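Transcription factor inhibitor I-kappa-B-beta (PDB 1OY3) inhibits NF-kappa-B by complexing with it and trapping it in the cytoplasm, using a stack of ankyrin repeats as its binding scaffold. Local coordinates at residues A52-A58 with V88-C93; V96-P100 with W147-L151; A182-K186 with L211-D217; V200-A205 with R235-L240; P228-L233 with L243-H247. All blocks are in the same frame, centred on the assembly; numbering follows the deposited sequence.

Contact 1. Residues A52-A58 with V88-C93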
# COMPACT_ATOMS: atom_id res chain seq x y z
N ALA C 52 12.09 9.11 11.62
CA ALA C 52 12.23 10.54 11.44
C ALA C 52 11.26 11.03 10.37
O ALA C 52 10.65 12.10 10.51
CB ALA C 52 13.68 10.88 11.05
N ALA C 53 11.11 10.24 9.31
CA ALA C 53 10.21 10.59 8.21
C ALA C 53 8.75 10.63 8.67
O ALA C 53 8.00 11.55 8.32
CB ALA C 53 10.37 9.60 7.07
N ILE C 54 8.36 9.64 9.45
CA ILE C 54 7.00 9.56 9.95
C ILE C 54 6.70 10.76 10.83
O ILE C 54 5.61 11.32 10.77
CB ILE C 54 6.78 8.25 10.76
CG1 ILE C 54 6.77 7.05 9.81
CG2 ILE C 54 5.48 8.32 11.54
CD1 ILE C 54 6.92 5.72 10.51
N LEU C 55 7.68 11.15 11.64
CA LEU C 55 7.51 12.28 12.54
C LEU C 55 7.54 13.61 11.80
O LEU C 55 7.20 14.65 12.38
CB LEU C 55 8.61 12.26 13.61
CG LEU C 55 8.54 11.12 14.64
CD1 LEU C 55 9.74 11.22 15.61
CD2 LEU C 55 7.22 11.18 15.39
N GLY C 56 7.93 13.58 10.53
CA GLY C 56 7.99 14.79 9.73
C GLY C 56 9.04 15.78 10.19
O GLY C 56 8.84 16.99 10.09
N GLU C 57 10.16 15.27 10.71
CA GLU C 57 11.24 16.14 11.19
C GLU C 57 12.35 16.31 10.15
O GLU C 57 13.29 15.52 10.10
CB GLU C 57 11.81 15.54 12.48
CG GLU C 57 10.81 15.51 13.62
CD GLU C 57 11.35 14.81 14.86
OE1 GLU C 57 10.84 15.10 15.97
OE2 GLU C 57 12.27 13.98 14.74
N ALA C 58 12.24 17.35 9.33
CA ALA C 58 13.20 17.62 8.25
C ALA C 58 14.63 17.75 8.72
O ALA C 58 15.56 17.34 8.04
CB ALA C 58 12.78 18.88 7.47
N VAL C 88 2.30 11.10 5.23
CA VAL C 88 2.05 12.08 6.27
C VAL C 88 2.30 13.50 5.81
O VAL C 88 2.50 14.39 6.63
CB VAL C 88 2.92 11.81 7.51
CG1 VAL C 88 2.79 10.35 7.93
CG2 VAL C 88 4.37 12.15 7.20
N ARG C 89 2.29 13.71 4.49
CA ARG C 89 2.50 15.06 3.95
C ARG C 89 3.75 15.75 4.49
O ARG C 89 3.75 16.97 4.67
CB ARG C 89 1.27 15.93 4.25
CG ARG C 89 0.03 15.57 3.44
CD ARG C 89 -1.22 16.26 3.98
NE ARG C 89 -2.17 16.59 2.93
CZ ARG C 89 -2.15 17.72 2.23
NH1 ARG C 89 -1.22 18.64 2.48
NH2 ARG C 89 -3.06 17.94 1.29
N ALA C 90 4.81 14.98 4.75
CA ALA C 90 6.07 15.55 5.24
C ALA C 90 6.85 16.12 4.07
O ALA C 90 7.91 15.60 3.69
CB ALA C 90 6.89 14.47 5.95
N HIS C 91 6.32 17.20 3.50
CA HIS C 91 6.92 17.87 2.36
C HIS C 91 8.40 18.22 2.50
O HIS C 91 9.19 17.95 1.58
CB HIS C 91 6.16 19.15 2.05
CG HIS C 91 4.70 18.93 1.79
ND1 HIS C 91 4.25 18.13 0.77
CD2 HIS C 91 3.60 19.40 2.42
CE1 HIS C 91 2.93 18.10 0.79
NE2 HIS C 91 2.51 18.87 1.78
N THR C 92 8.76 18.84 3.62
CA THR C 92 10.15 19.23 3.83
C THR C 92 11.08 18.01 3.93
O THR C 92 12.21 18.04 3.45
CB THR C 92 10.28 20.13 5.09
OG1 THR C 92 9.65 19.50 6.21
CG2 THR C 92 9.61 21.47 4.84
N CYS C 93 10.60 16.93 4.54
CA CYS C 93 11.41 15.71 4.64
C CYS C 93 11.71 15.13 3.25
O CYS C 93 12.84 14.71 2.96
CB CYS C 93 10.68 14.66 5.47
SG CYS C 93 10.56 15.05 7.23
O HOH W 1 8.35 17.17 6.64
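Gly56 and Ala90 bring the two backbones together, their CA atoms 4.9 Å apart, and the chains stay close as far as Ala58 and Cys93, where the CA separation is 4.5 Å. Helix 48-55 gives way to Gly56, whose positive phi of 67° closes a Schellman motif, with Glu57 N bonded back to Ala52 O and Gly56 N to Ala53 O. Ala90 is the N-cap residue of helix 91-97 and the centre of an inverse gamma turn. The contact sets the turn between the two helices of ANK 2 beside the corresponding turn of ANK 3, an instance of how ankyrin repeats stack like upon like. Cys93 fills the middle: with SG turned away from its own carbonyl carbon (chi1 -70°), the sulfur lies against the peptide that follows the Schellman glycine, 3.4 Å from Gly56 C and 3.5 Å from Glu57 N. Toward the helix 48-55 end, the CB of Ala90 rests on Gly56 CA at 3.9 Å, and Val88 CG2 leans on the carbonyl oxygens of Ala53 and Ile54. Toward Ala58, the methyl of that residue meets Thr92 OG1 at 3.4 Å. The hydroxyl also bonds a water, 2.7 Å from OG1, which accepts from Cys93 N and gives a weak, long bond to Gly56 O. Ile54 O accepts a hydrogen bond from a basic side chain of another protein chain.

Contact 2. Residues V96-P100 with W147-L151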
# COMPACT_ATOMS: atom_id res chain seq x y z
N VAL C 96 14.48 17.07 1.60
CA VAL C 96 15.81 16.72 2.10
C VAL C 96 16.30 15.46 1.39
O VAL C 96 17.46 15.36 0.99
CB VAL C 96 15.78 16.43 3.62
CG1 VAL C 96 17.12 15.91 4.06
CG2 VAL C 96 15.40 17.69 4.40
N LEU C 97 15.41 14.48 1.25
CA LEU C 97 15.78 13.22 0.61
C LEU C 97 15.98 13.30 -0.89
O LEU C 97 16.86 12.64 -1.44
CB LEU C 97 14.74 12.14 0.91
CG LEU C 97 14.59 11.68 2.36
CD1 LEU C 97 13.42 10.72 2.46
CD2 LEU C 97 15.88 11.03 2.86
N LEU C 98 15.17 14.13 -1.55
CA LEU C 98 15.20 14.27 -3.00
C LEU C 98 16.34 15.12 -3.60
O LEU C 98 16.09 16.03 -4.39
CB LEU C 98 13.85 14.81 -3.47
CG LEU C 98 12.66 13.88 -3.15
CD1 LEU C 98 11.35 14.60 -3.39
CD2 LEU C 98 12.76 12.63 -4.00
N GLN C 99 17.57 14.80 -3.23
CA GLN C 99 18.76 15.50 -3.73
C GLN C 99 19.98 14.70 -3.28
O GLN C 99 19.86 13.83 -2.44
CB GLN C 99 18.84 16.92 -3.17
CG GLN C 99 19.01 17.01 -1.66
CD GLN C 99 18.85 18.44 -1.13
OE1 GLN C 99 17.82 18.79 -0.56
NE2 GLN C 99 19.87 19.26 -1.33
N PRO C 100 21.16 15.00 -3.85
CA PRO C 100 22.36 14.27 -3.46
C PRO C 100 22.59 14.39 -1.96
O PRO C 100 22.46 15.47 -1.39
CB PRO C 100 23.46 14.96 -4.27
CG PRO C 100 22.72 15.38 -5.51
CD PRO C 100 21.44 15.93 -4.95
N TRP C 147 20.46 9.25 -5.84
CA TRP C 147 19.33 9.49 -4.95
C TRP C 147 18.00 9.33 -5.67
O TRP C 147 16.96 9.15 -5.03
CB TRP C 147 19.40 10.90 -4.34
CG TRP C 147 19.37 12.00 -5.36
CD1 TRP C 147 20.44 12.58 -5.98
CD2 TRP C 147 18.20 12.63 -5.92
NE1 TRP C 147 20.01 13.53 -6.89
CE2 TRP C 147 18.64 13.57 -6.87
CE3 TRP C 147 16.82 12.47 -5.71
CZ2 TRP C 147 17.75 14.37 -7.61
CZ3 TRP C 147 15.94 13.27 -6.44
CH2 TRP C 147 16.41 14.20 -7.38
N ARG C 148 18.02 9.40 -7.00
CA ARG C 148 16.80 9.27 -7.80
C ARG C 148 16.21 7.85 -7.81
O ARG C 148 15.09 7.65 -8.29
CB ARG C 148 17.07 9.72 -9.24
CG ARG C 148 17.23 11.23 -9.41
CD ARG C 148 17.16 11.61 -10.89
NE ARG C 148 16.93 13.03 -11.10
CZ ARG C 148 17.84 13.98 -10.87
NH1 ARG C 148 19.04 13.65 -10.43
NH2 ARG C 148 17.53 15.26 -11.07
N LEU C 149 16.95 6.89 -7.30
CA LEU C 149 16.46 5.52 -7.23
C LEU C 149 15.32 5.44 -6.21
O LEU C 149 14.65 4.42 -6.11
CB LEU C 149 17.59 4.56 -6.83
CG LEU C 149 18.81 4.56 -7.76
CD1 LEU C 149 19.93 3.72 -7.15
CD2 LEU C 149 18.41 4.02 -9.12
N GLN C 150 15.11 6.51 -5.45
CA GLN C 150 14.04 6.55 -4.45
C GLN C 150 12.69 6.79 -5.13
O GLN C 150 11.64 6.31 -4.68
CB GLN C 150 14.27 7.69 -3.45
CG GLN C 150 15.49 7.56 -2.55
CD GLN C 150 15.74 8.84 -1.75
OE1 GLN C 150 15.02 9.15 -0.80
NE2 GLN C 150 16.76 9.60 -2.15
N LEU C 151 12.74 7.53 -6.23
CA LEU C 151 11.56 7.91 -6.99
C LEU C 151 10.73 6.77 -7.52
O LEU C 151 9.51 6.87 -7.61
CB LEU C 151 11.96 8.82 -8.15
CG LEU C 151 12.64 10.15 -7.79
CD1 LEU C 151 12.93 10.91 -9.08
CD2 LEU C 151 11.74 10.96 -6.86
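The indole of Trp147 lies flat against the backbone of Leu98, Gln99 and Pro100, which runs over one of its faces. Gln99 CA sits over the centre of that face and Leu98 C nearer the rim, 3.4 Å from Trp147 CZ3, while Pro100 N comes to 3.3 Å from Trp147 CD1. CG of Arg148 lies over the opposite face, toward the rim, and its guanidinium turns a face to CZ2. Trp147 CG stands between its backbone N and carbonyl carbon (chi1 61°), the torsion that carries the ring across to the loop after helix 91-97, which opens with an inverse gamma turn at Leu98. Around the indole the aliphatic groups gather: the Pro100 ring puts CD 3.4 Å from Trp147 NE1, and Leu98 CB packs on CZ3. Leu98 CD2 also meets Leu151 CD2 at 3.5 Å, tighter than usual for two carbons.

Gln150 supplies the polar half. Extended beyond CG, its chain delivers NE2 to two carbonyls, Leu97 O at 3.1 Å across the contact and Trp147 O at 2.9 Å within its own segment. The first is approached from above the carbonyl plane, the second in the plane and on a lone pair. Trp147 O takes the backbone N of Gln150 as well. Here the end of helix 91-97 in ANK 3 is joined to a 3-10 turn, residues 147-149, that precedes ANK 4. An amide bonded to both carbonyls is held in rotation, and the indole covers peptide groups rather than only side chains; the contact thus joins apolar cover to a second, side-chain donor for the Leu97 carbonyl, which otherwise has a weak bond from Gln99 N.

Contact 3. Residues A182-K186 with L211-D217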
# COMPACT_ATOMS: atom_id res chain seq x y z
N ALA C 182 9.97 12.18 -11.13
CA ALA C 182 9.24 10.93 -10.96
C ALA C 182 8.48 10.56 -12.24
O ALA C 182 8.07 11.43 -13.01
CB ALA C 182 8.27 11.04 -9.78
N ASP C 183 8.29 9.26 -12.47
CA ASP C 183 7.58 8.80 -13.66
C ASP C 183 6.06 9.03 -13.49
O ASP C 183 5.39 8.30 -12.76
CB ASP C 183 7.88 7.32 -13.88
CG ASP C 183 7.15 6.73 -15.06
OD1 ASP C 183 6.33 7.44 -15.70
OD2 ASP C 183 7.41 5.55 -15.35
N LEU C 184 5.54 10.04 -14.18
CA LEU C 184 4.11 10.38 -14.10
C LEU C 184 3.15 9.41 -14.80
O LEU C 184 1.93 9.61 -14.75
CB LEU C 184 3.88 11.79 -14.66
CG LEU C 184 4.13 13.04 -13.78
CD1 LEU C 184 5.12 12.76 -12.65
CD2 LEU C 184 4.64 14.14 -14.68
N ASN C 185 3.67 8.38 -15.46
CA ASN C 185 2.78 7.45 -16.16
C ASN C 185 2.79 6.04 -15.59
O ASN C 185 2.04 5.18 -16.04
CB ASN C 185 3.16 7.37 -17.64
CG ASN C 185 3.09 8.72 -18.33
OD1 ASN C 185 2.09 9.43 -18.21
ND2 ASN C 185 4.14 9.07 -19.06
N LYS C 186 3.65 5.81 -14.61
CA LYS C 186 3.83 4.51 -13.96
C LYS C 186 2.55 3.86 -13.44
O LYS C 186 1.93 4.36 -12.50
CB LYS C 186 4.84 4.65 -12.81
CG LYS C 186 5.11 3.37 -12.02
CD LYS C 186 5.75 2.28 -12.87
CE LYS C 186 7.10 2.70 -13.44
NZ LYS C 186 8.14 3.01 -12.42
N LEU C 211 -0.81 16.78 -12.74
CA LEU C 211 -0.36 15.66 -13.56
C LEU C 211 -0.54 15.98 -15.04
O LEU C 211 0.39 15.82 -15.85
CB LEU C 211 -1.15 14.40 -13.21
CG LEU C 211 -0.85 13.83 -11.82
CD1 LEU C 211 -1.85 12.74 -11.45
CD2 LEU C 211 0.58 13.29 -11.82
N LEU C 212 -1.73 16.45 -15.40
CA LEU C 212 -2.02 16.77 -16.80
C LEU C 212 -1.07 17.81 -17.40
O LEU C 212 -0.45 17.56 -18.44
CB LEU C 212 -3.48 17.23 -16.94
CG LEU C 212 -4.47 16.05 -16.88
CD1 LEU C 212 -5.91 16.57 -16.82
CD2 LEU C 212 -4.26 15.14 -18.11
N LYS C 213 -0.93 18.95 -16.74
CA LYS C 213 -0.04 19.99 -17.24
C LYS C 213 1.38 19.46 -17.40
O LYS C 213 2.10 19.87 -18.31
CB LYS C 213 -0.06 21.21 -16.33
CG LYS C 213 -1.47 21.65 -15.94
CD LYS C 213 -1.70 23.15 -16.04
CE LYS C 213 -0.89 23.94 -15.03
NZ LYS C 213 -1.27 25.38 -15.08
N ALA C 214 1.80 18.53 -16.53
CA ALA C 214 3.15 17.97 -16.63
C ALA C 214 3.27 16.92 -17.73
O ALA C 214 4.34 16.32 -17.91
CB ALA C 214 3.59 17.39 -15.30
N GLY C 215 2.19 16.69 -18.46
CA GLY C 215 2.23 15.75 -19.56
C GLY C 215 1.92 14.28 -19.33
O GLY C 215 2.37 13.43 -20.10
N ALA C 216 1.17 13.97 -18.27
CA ALA C 216 0.81 12.59 -18.01
C ALA C 216 -0.13 12.16 -19.13
O ALA C 216 -1.15 12.81 -19.39
CB ALA C 216 0.11 12.48 -16.65
N ASP C 217 0.22 11.06 -19.81
CA ASP C 217 -0.57 10.55 -20.93
C ASP C 217 -2.00 10.13 -20.56
O ASP C 217 -2.22 9.04 -20.04
CB ASP C 217 0.15 9.36 -21.56
CG ASP C 217 -0.49 8.92 -22.86
OD1 ASP C 217 0.09 8.04 -23.54
OD2 ASP C 217 -1.57 9.46 -23.20
O HOH W 2 -0.79 8.02 -17.60
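Leu184 and Asn185, neighbours in a type I turn, reach across to the end of helix 205-213 in two different ways. Leu184 does the apolar work. Its CG is turned away from its carbonyl carbon, and the second torsion, 24°, is off a staggered value; CD2 lies 3.5 Å from Ala214 CB, a tight pair of carbons, while CG lies 4.1 Å from Leu211 CD2. The two leucines meet at a slant, and Ala216 CB closes the patch beside the CB of Leu184.

Asn185 makes the polar link. With chi1 at -58° its amide swings toward the other segment, and OD1 accepts from Asp217 N at 3.0 Å, the N-H...O angle being 151° and the donor tilted from the carbonyl plane. The same oxygen takes a hydrogen from a water that also bonds Asp217 O, so backbone N and O of Asp217 are both tied to Asn185, one directly and one through solvent. The turn is shaped by Asp183, whose OD1 accepts from Asn185 N at 2.8 Å in an Asx turn. In the other segment, Gly215, with positive phi, completes a Schellman motif in which Ala216 N returns to Leu211 O. The carboxylate of Asp217 has its own partner, the backbone N of Thr219.

The loop closing ANK 4 is thereby set against the helix end and loop closing ANK 5. Leu211 and Ala216 continue onto Leu196 of helix 195-201, and Ala214 touches Arg178 of helix 171-180.

Contact 4. Residues V200-A205 with R235-L240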
# COMPACT_ATOMS: atom_id res chain seq x y z
N VAL C 200 -8.15 10.56 -10.32
CA VAL C 200 -9.58 10.53 -10.63
C VAL C 200 -10.32 9.79 -9.52
O VAL C 200 -11.36 10.24 -9.04
CB VAL C 200 -9.85 9.87 -12.00
CG1 VAL C 200 -11.34 9.83 -12.27
CG2 VAL C 200 -9.16 10.66 -13.08
N GLU C 201 -9.77 8.65 -9.09
CA GLU C 201 -10.39 7.89 -8.02
C GLU C 201 -10.41 8.74 -6.75
O GLU C 201 -11.37 8.69 -5.98
CB GLU C 201 -9.62 6.60 -7.75
CG GLU C 201 -9.74 5.59 -8.88
CD GLU C 201 -9.42 4.18 -8.43
OE1 GLU C 201 -9.67 3.23 -9.22
OE2 GLU C 201 -8.91 4.01 -7.30
N ALA C 202 -9.36 9.53 -6.57
CA ALA C 202 -9.23 10.41 -5.40
C ALA C 202 -10.08 11.67 -5.52
O ALA C 202 -10.18 12.44 -4.57
CB ALA C 202 -7.77 10.79 -5.22
N GLN C 203 -10.67 11.87 -6.70
CA GLN C 203 -11.49 13.05 -6.99
C GLN C 203 -10.69 14.32 -6.65
O GLN C 203 -11.26 15.34 -6.26
CB GLN C 203 -12.80 13.01 -6.18
CG GLN C 203 -13.68 11.79 -6.46
CD GLN C 203 -14.28 11.79 -7.86
OE1 GLN C 203 -15.23 12.52 -8.15
NE2 GLN C 203 -13.73 10.96 -8.74
N ALA C 204 -9.37 14.24 -6.79
CA ALA C 204 -8.51 15.38 -6.52
C ALA C 204 -8.21 16.08 -7.84
O ALA C 204 -7.23 15.78 -8.52
CB ALA C 204 -7.22 14.92 -5.84
N ALA C 205 -9.09 17.01 -8.20
CA ALA C 205 -8.98 17.75 -9.46
C ALA C 205 -7.67 18.52 -9.63
O ALA C 205 -7.09 18.51 -10.72
CB ALA C 205 -10.17 18.71 -9.60
N ARG C 235 -17.68 8.89 -12.20
CA ARG C 235 -17.44 9.54 -10.92
C ARG C 235 -18.38 10.75 -10.81
O ARG C 235 -18.89 11.24 -11.82
CB ARG C 235 -15.98 10.00 -10.83
CG ARG C 235 -14.95 8.91 -11.15
CD ARG C 235 -14.74 7.91 -10.01
NE ARG C 235 -13.94 6.77 -10.44
CZ ARG C 235 -13.41 5.86 -9.62
NH1 ARG C 235 -13.59 5.96 -8.31
NH2 ARG C 235 -12.73 4.84 -10.11
N PRO C 236 -18.62 11.24 -9.58
CA PRO C 236 -19.50 12.38 -9.34
C PRO C 236 -18.98 13.77 -9.75
O PRO C 236 -19.60 14.44 -10.57
CB PRO C 236 -19.78 12.29 -7.85
CG PRO C 236 -18.50 11.74 -7.32
CD PRO C 236 -18.19 10.64 -8.31
N ASN C 237 -17.85 14.18 -9.18
CA ASN C 237 -17.26 15.49 -9.47
C ASN C 237 -17.03 15.73 -10.96
O ASN C 237 -16.16 15.12 -11.58
CB ASN C 237 -15.95 15.65 -8.70
CG ASN C 237 -15.38 17.05 -8.79
OD1 ASN C 237 -14.34 17.35 -8.22
ND2 ASN C 237 -16.07 17.92 -9.52
N PRO C 238 -17.80 16.66 -11.55
CA PRO C 238 -17.72 17.03 -12.98
C PRO C 238 -16.40 17.65 -13.40
O PRO C 238 -15.98 17.51 -14.54
CB PRO C 238 -18.89 18.00 -13.15
CG PRO C 238 -19.81 17.67 -12.00
CD PRO C 238 -18.85 17.44 -10.88
N ILE C 239 -15.76 18.36 -12.48
CA ILE C 239 -14.50 19.03 -12.76
C ILE C 239 -13.49 18.11 -13.42
O ILE C 239 -12.88 18.47 -14.42
CB ILE C 239 -13.87 19.58 -11.47
CG1 ILE C 239 -14.91 20.37 -10.66
CG2 ILE C 239 -12.68 20.47 -11.81
CD1 ILE C 239 -15.51 21.54 -11.41
N LEU C 240 -13.33 16.92 -12.84
CA LEU C 240 -12.38 15.93 -13.33
C LEU C 240 -12.52 15.62 -14.81
O LEU C 240 -11.52 15.57 -15.53
CB LEU C 240 -12.52 14.64 -12.52
CG LEU C 240 -12.25 14.80 -11.02
CD1 LEU C 240 -12.63 13.53 -10.28
CD2 LEU C 240 -10.78 15.13 -10.81
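Gln203 and Arg235 are both folded back at the second side-chain torsion, chi2 -68° and -78°, and these bends bring the glutamine amide against the aliphatic part of the arginine while sending the guanidinium on toward Glu201. The setting is the stack of ankyrin repeats: the turn between the two helices of ANK 5 lies against the chain leading into the second helix of ANK 6. Gln203 is the positive-phi residue of a Schellman motif after helix 195-201.

Its amide is wedged between the repeats. OE1 accepts from the backbone N of Asn237 at 3.3 Å, and the donor lies nearly along the C=O axis, with a C=O...N angle of 173°. NE2 turns back to Val200 O, the carbonyl that also receives Gln203 N, but its approach to that oxygen is modelled too short, and the bond is doubtful in detail. Gln203 NE2 lies 3.2 Å from Arg235 CB and close to CG and CD.

Arg235 continues over Glu201, whose CG packs on one face of the guanidinium. The ion pair between Glu201 OE1 and Arg235 NH2 measures 3.6 Å, and Glu201 OE2 has a second salt bridge to Arg193. Two positive partners would be expected to favour the charged carboxylate.

The far end is apolar. Ala205 CB meets Ile239 CG2 at 3.8 Å, and Leu240 divides its branches: CD1 lies by the Gln203 amide, and CD2 3.5 Å from Ala205 CA.

Contact 5. Residues P228-L233 with L243-H247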
# COMPACT_ATOMS: atom_id res chain seq x y z
N PRO C 228 -8.60 7.36 -17.87
CA PRO C 228 -8.92 8.28 -16.77
C PRO C 228 -10.25 9.00 -17.01
O PRO C 228 -11.03 9.19 -16.07
CB PRO C 228 -7.73 9.23 -16.78
CG PRO C 228 -6.60 8.33 -17.21
CD PRO C 228 -7.23 7.58 -18.36
N LEU C 229 -10.50 9.38 -18.26
CA LEU C 229 -11.73 10.08 -18.60
C LEU C 229 -12.90 9.13 -18.40
O LEU C 229 -13.89 9.46 -17.75
CB LEU C 229 -11.72 10.55 -20.06
CG LEU C 229 -12.55 11.79 -20.40
CD1 LEU C 229 -12.62 11.94 -21.92
CD2 LEU C 229 -13.96 11.70 -19.82
N GLY C 230 -12.78 7.94 -18.99
CA GLY C 230 -13.82 6.93 -18.87
C GLY C 230 -14.11 6.67 -17.41
O GLY C 230 -15.25 6.43 -17.02
N SER C 231 -13.07 6.74 -16.59
CA SER C 231 -13.22 6.52 -15.16
C SER C 231 -13.90 7.72 -14.54
O SER C 231 -14.81 7.58 -13.72
CB SER C 231 -11.86 6.29 -14.51
OG SER C 231 -12.01 6.06 -13.11
N ALA C 232 -13.47 8.92 -14.94
CA ALA C 232 -14.03 10.15 -14.41
C ALA C 232 -15.53 10.30 -14.70
O ALA C 232 -16.26 10.91 -13.91
CB ALA C 232 -13.28 11.36 -14.96
N LEU C 233 -15.98 9.75 -15.83
CA LEU C 233 -17.39 9.84 -16.18
C LEU C 233 -18.27 9.12 -15.17
O LEU C 233 -19.35 9.59 -14.82
CB LEU C 233 -17.64 9.26 -17.58
CG LEU C 233 -17.17 10.10 -18.77
CD1 LEU C 233 -17.56 9.43 -20.07
CD2 LEU C 233 -17.79 11.48 -18.69
N LEU C 243 -11.49 18.76 -16.97
CA LEU C 243 -10.03 18.86 -17.07
C LEU C 243 -9.48 17.93 -18.14
O LEU C 243 -8.84 18.38 -19.08
CB LEU C 243 -9.39 18.50 -15.72
CG LEU C 243 -9.30 19.59 -14.65
CD1 LEU C 243 -10.65 20.24 -14.45
CD2 LEU C 243 -8.79 18.97 -13.35
N LEU C 244 -9.74 16.64 -17.97
CA LEU C 244 -9.27 15.63 -18.93
C LEU C 244 -9.67 16.04 -20.34
O LEU C 244 -8.86 15.96 -21.27
CB LEU C 244 -9.85 14.26 -18.58
CG LEU C 244 -9.21 13.61 -17.35
CD1 LEU C 244 -10.14 12.58 -16.72
CD2 LEU C 244 -7.89 12.97 -17.77
N ARG C 245 -10.91 16.49 -20.49
CA ARG C 245 -11.41 16.93 -21.79
C ARG C 245 -10.50 18.05 -22.28
O ARG C 245 -9.86 17.94 -23.33
CB ARG C 245 -12.83 17.48 -21.66
CG ARG C 245 -13.89 16.50 -21.17
CD ARG C 245 -14.31 15.51 -22.23
NE ARG C 245 -15.75 15.23 -22.17
CZ ARG C 245 -16.39 14.80 -21.09
NH1 ARG C 245 -15.73 14.58 -19.97
NH2 ARG C 245 -17.70 14.58 -21.14
N ALA C 246 -10.44 19.12 -21.49
CA ALA C 246 -9.63 20.29 -21.81
C ALA C 246 -8.17 19.97 -22.15
O ALA C 246 -7.52 20.74 -22.85
CB ALA C 246 -9.69 21.29 -20.66
N HIS C 247 -7.67 18.85 -21.66
CA HIS C 247 -6.29 18.47 -21.94
C HIS C 247 -6.11 17.42 -23.03
O HIS C 247 -5.10 16.71 -23.06
CB HIS C 247 -5.57 18.03 -20.67
CG HIS C 247 -4.99 19.17 -19.88
ND1 HIS C 247 -5.74 19.92 -19.00
CD2 HIS C 247 -3.76 19.73 -19.90
CE1 HIS C 247 -4.99 20.89 -18.50
NE2 HIS C 247 -3.78 20.79 -19.04
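Leu244 presses its two methyls against helix 228-233, and this is the close, buried half of the contact. CD1 lies 3.5 Å from Leu229 CA and 3.6 Å from Pro228 O, touching main chain as well as side chains, and it also reaches Ala232 CB at 3.8 Å. The other branch, CD2, settles on Pro228 CB at 3.9 Å. Leu229 and Leu244 run past each other in opposite directions, with Leu229 CG 4.1 Å from Leu244 CB. Leu229 CG is roughly anti to its backbone N (chi1 -152°), which leaves CD1 and CD2 beside Arg245.

Arg245 forms the exposed half. Bent at its second and third torsions, the chain curls back across the two leucines at about a right angle, so that NH1 comes 3.4 Å from Leu229 CD2 and 3.9 Å from Leu233 CD2. Only apolar methyls meet the guanidinium here; its charge has a weak, long pairing with Glu251. Leu233, like Arg245, is solvent-exposed, and the rim is a looser contact of methyls with an exposed, charged side chain.

Beyond the segments, Pro228 and Ala232 also face helix 195-201, which carries the buried layer on into ANK 5. The arrangement is the helix pair of a single ankyrin repeat, ANK 6, in which leucine and alanine side chains fill the space between two helices.

From the N terminus, contact 1 comes first, closing the chain from ANK 2 to ANK 3 at the turns between their helices. Contact 2 follows in series on the same helix 91-97 and spans the long unmodelled segment before ANK 4; the two touch through Ala58 and Val96. Contact 3 then joins the end of ANK 4 to that of ANK 5, and meets contact 2 where Leu151 packs on Ala182. Contact 4 crosses contact 3 and also contact 5, linking ANK 5 to ANK 6, whereas contact 5 closes a short loop inside ANK 6. Contacts 4 and 5 share helix 238-246, their centres about 9 Å apart, and His247 packs contact 5 onto contact 3.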